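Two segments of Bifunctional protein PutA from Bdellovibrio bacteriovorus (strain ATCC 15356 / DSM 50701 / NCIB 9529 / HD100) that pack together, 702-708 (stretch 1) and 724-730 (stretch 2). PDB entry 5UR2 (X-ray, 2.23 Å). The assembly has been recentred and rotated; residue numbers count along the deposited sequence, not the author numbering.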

# COMPACT_ATOMS: atom_id res chain seq x y z
N GLY B 702 16.52 -30.18 -0.67
CA GLY B 702 16.40 -28.73 -0.75
C GLY B 702 16.83 -28.21 -2.11
O GLY B 702 16.13 -27.40 -2.72
N GLU B 703 17.98 -28.68 -2.59
CA GLU B 703 18.42 -28.36 -3.94
C GLU B 703 17.39 -28.79 -4.97
O GLU B 703 17.08 -28.04 -5.91
CB GLU B 703 19.77 -29.04 -4.22
CG GLU B 703 20.37 -28.70 -5.58
CD GLU B 703 21.05 -27.34 -5.64
OE1 GLU B 703 21.15 -26.66 -4.59
OE2 GLU B 703 21.49 -26.94 -6.74
N TYR B 704 16.81 -29.97 -4.78
CA TYR B 704 15.87 -30.51 -5.76
C TYR B 704 14.64 -29.61 -5.90
O TYR B 704 14.18 -29.35 -7.01
CB TYR B 704 15.48 -31.93 -5.38
CG TYR B 704 14.68 -32.67 -6.45
CD1 TYR B 704 13.30 -32.57 -6.48
CD2 TYR B 704 15.32 -33.46 -7.42
CE1 TYR B 704 12.56 -33.23 -7.44
CE2 TYR B 704 14.58 -34.13 -8.40
CZ TYR B 704 13.19 -34.01 -8.39
OH TYR B 704 12.41 -34.64 -9.32
N ILE B 705 14.08 -29.15 -4.78
CA ILE B 705 12.88 -28.33 -4.91
C ILE B 705 13.24 -26.91 -5.34
O ILE B 705 12.44 -26.24 -6.00
CB ILE B 705 12.04 -28.32 -3.62
CG1 ILE B 705 12.78 -27.69 -2.44
CG2 ILE B 705 11.55 -29.74 -3.27
CD1 ILE B 705 11.93 -27.64 -1.17
N VAL B 706 14.45 -26.43 -5.02
CA VAL B 706 14.91 -25.16 -5.57
C VAL B 706 14.98 -25.24 -7.09
O VAL B 706 14.58 -24.31 -7.80
CB VAL B 706 16.27 -24.75 -4.96
CG1 VAL B 706 16.99 -23.73 -5.85
CG2 VAL B 706 16.07 -24.17 -3.57
N ASN B 707 15.49 -26.36 -7.62
CA ASN B 707 15.74 -26.50 -9.04
C ASN B 707 14.53 -26.90 -9.85
O ASN B 707 14.56 -26.77 -11.08
CB ASN B 707 16.85 -27.53 -9.30
CG ASN B 707 18.23 -27.03 -8.89
OD1 ASN B 707 18.50 -25.83 -8.95
ND2 ASN B 707 19.13 -27.95 -8.56
N HIS B 708 13.45 -27.38 -9.22
CA HIS B 708 12.36 -27.99 -9.96
C HIS B 708 11.63 -26.99 -10.86
O HIS B 708 11.51 -25.81 -10.54
CB HIS B 708 11.36 -28.61 -8.99
CG HIS B 708 10.46 -29.62 -9.62
ND1 HIS B 708 9.34 -29.27 -10.34
CD2 HIS B 708 10.52 -30.98 -9.65
CE1 HIS B 708 8.75 -30.37 -10.79
NE2 HIS B 708 9.45 -31.41 -10.39
N LEU B 724 23.49 -17.19 -1.90
CA LEU B 724 24.07 -16.91 -3.21
C LEU B 724 23.92 -18.12 -4.13
O LEU B 724 23.61 -17.96 -5.32
CB LEU B 724 25.54 -16.51 -3.07
CG LEU B 724 25.74 -15.25 -2.22
CD1 LEU B 724 27.18 -14.80 -2.23
CD2 LEU B 724 24.80 -14.12 -2.62
N HIS B 725 24.14 -19.33 -3.61
CA HIS B 725 23.99 -20.53 -4.43
C HIS B 725 22.56 -20.66 -4.93
O HIS B 725 22.32 -20.90 -6.12
CB HIS B 725 24.39 -21.78 -3.62
CG HIS B 725 24.13 -23.07 -4.34
ND1 HIS B 725 24.91 -23.52 -5.38
CD2 HIS B 725 23.12 -23.97 -4.21
CE1 HIS B 725 24.42 -24.66 -5.84
NE2 HIS B 725 23.33 -24.95 -5.15
N ILE B 726 21.58 -20.45 -4.03
CA ILE B 726 20.17 -20.57 -4.40
C ILE B 726 19.80 -19.53 -5.45
O ILE B 726 19.10 -19.84 -6.42
CB ILE B 726 19.29 -20.43 -3.14
CG1 ILE B 726 19.40 -21.68 -2.27
CG2 ILE B 726 17.84 -20.14 -3.55
CD1 ILE B 726 18.65 -21.60 -0.96
N MET B 727 20.27 -18.30 -5.28
CA MET B 727 19.91 -17.28 -6.26
C MET B 727 20.51 -17.61 -7.61
O MET B 727 19.88 -17.37 -8.65
CB MET B 727 20.37 -15.90 -5.78
CG MET B 727 19.52 -15.35 -4.65
SD MET B 727 19.99 -13.66 -4.23
CE MET B 727 21.68 -13.93 -3.78
N ASN B 728 21.70 -18.20 -7.61
CA ASN B 728 22.30 -18.65 -8.86
C ASN B 728 21.47 -19.76 -9.51
O ASN B 728 21.16 -19.70 -10.70
CB ASN B 728 23.72 -19.13 -8.56
CG ASN B 728 24.62 -18.92 -9.71
OD1 ASN B 728 24.82 -19.83 -10.51
ND2 ASN B 728 25.16 -17.70 -9.84
N ARG B 729 21.09 -20.77 -8.72
CA ARG B 729 20.30 -21.87 -9.28
C ARG B 729 18.94 -21.40 -9.75
O ARG B 729 18.42 -21.91 -10.75
CB ARG B 729 20.15 -22.99 -8.25
CG ARG B 729 21.46 -23.69 -7.80
CD ARG B 729 22.33 -24.14 -8.96
NE ARG B 729 21.52 -24.81 -9.96
CZ ARG B 729 21.88 -24.99 -11.23
NH1 ARG B 729 21.04 -25.58 -12.07
NH2 ARG B 729 23.06 -24.57 -11.66
N ALA B 730 18.31 -20.48 -9.02
CA ALA B 730 16.95 -20.06 -9.33
C ALA B 730 16.86 -19.29 -10.65
O ALA B 730 15.78 -19.25 -11.27
CB ALA B 730 16.40 -19.19 -8.20

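The contact is a small helix-to-helix packing in which a polar network centred on Glu703 does most of the bonding, beside a modest apolar patch built around Val706. The axes of helices 702-707 and 724-730 approach to 9.8 Å, and their N-to-C directions differ by 38°, so the helices run broadly the same way. The nearest CA pair, Asn707 CA to Arg729 CA, is still 6.5 Å apart, and in each contact the closest atom pair is between side chains. Together the two stretches bury 265 Å².

Glu703 supplies the polar centre. Its CA-to-CB bond points sideways, but chi1 in t and chi2 in p bring the carboxylate to the other helix. His725, whose CA-to-CB bond is also sideways, uses chi1 in t and a chi2 of 74° to present its ring edge. NE2 of His725 donates to OE1 of Glu703 at 2.8 Å with an N-H...acceptor angle of 142°, and OE1 lies near the ring plane, as an in-plane N-H requires. The same NE2 makes a weak second bond to OE2 of Glu703 at 3.1 Å and 147°, so the one N-H faces both carboxylate oxygens, with OE1 the nearer acceptor.

Arg729 meets the same carboxylate differently. OE2 of Glu703 is 3.9 Å from NE of Arg729, a long salt bridge in which the oxygen sits well out of the guanidinium plane; the attraction is between charges, with no N-H directed at it. The NE hydrogen points instead to Asn707, where OD1 accepts from NE of Arg729 at 3.3 Å. The angle of 176° is nearly linear and OD1 lies near the guanidinium plane, but the length leaves the bond weak. Asn707 suits this place because its amide offers both an acceptor and a donor: its ND2 gives a hydrogen bond to OE2 of Glu703 at 3.1 Å, one helical turn earlier, tying these two side chains together.

The CA-to-CB bond of Val706 points toward stretch 2, and the residue has 65 Å² covered, the largest area of any here. Its CG1 lies 4.3 Å from CG2 of Ile726 and 4.0 Å from CB of Arg729, so the compact branched side chain packs against both an apolar residue and the aliphatic base of a charged one. Arg729 thus serves two roles: its CA-to-CB bond points toward stretch 1, its CB packs against Val706, and its m, m, m rotamer places the guanidinium within reach of Asn707. Val706 and Ile726, both hydrocarbon, are buried.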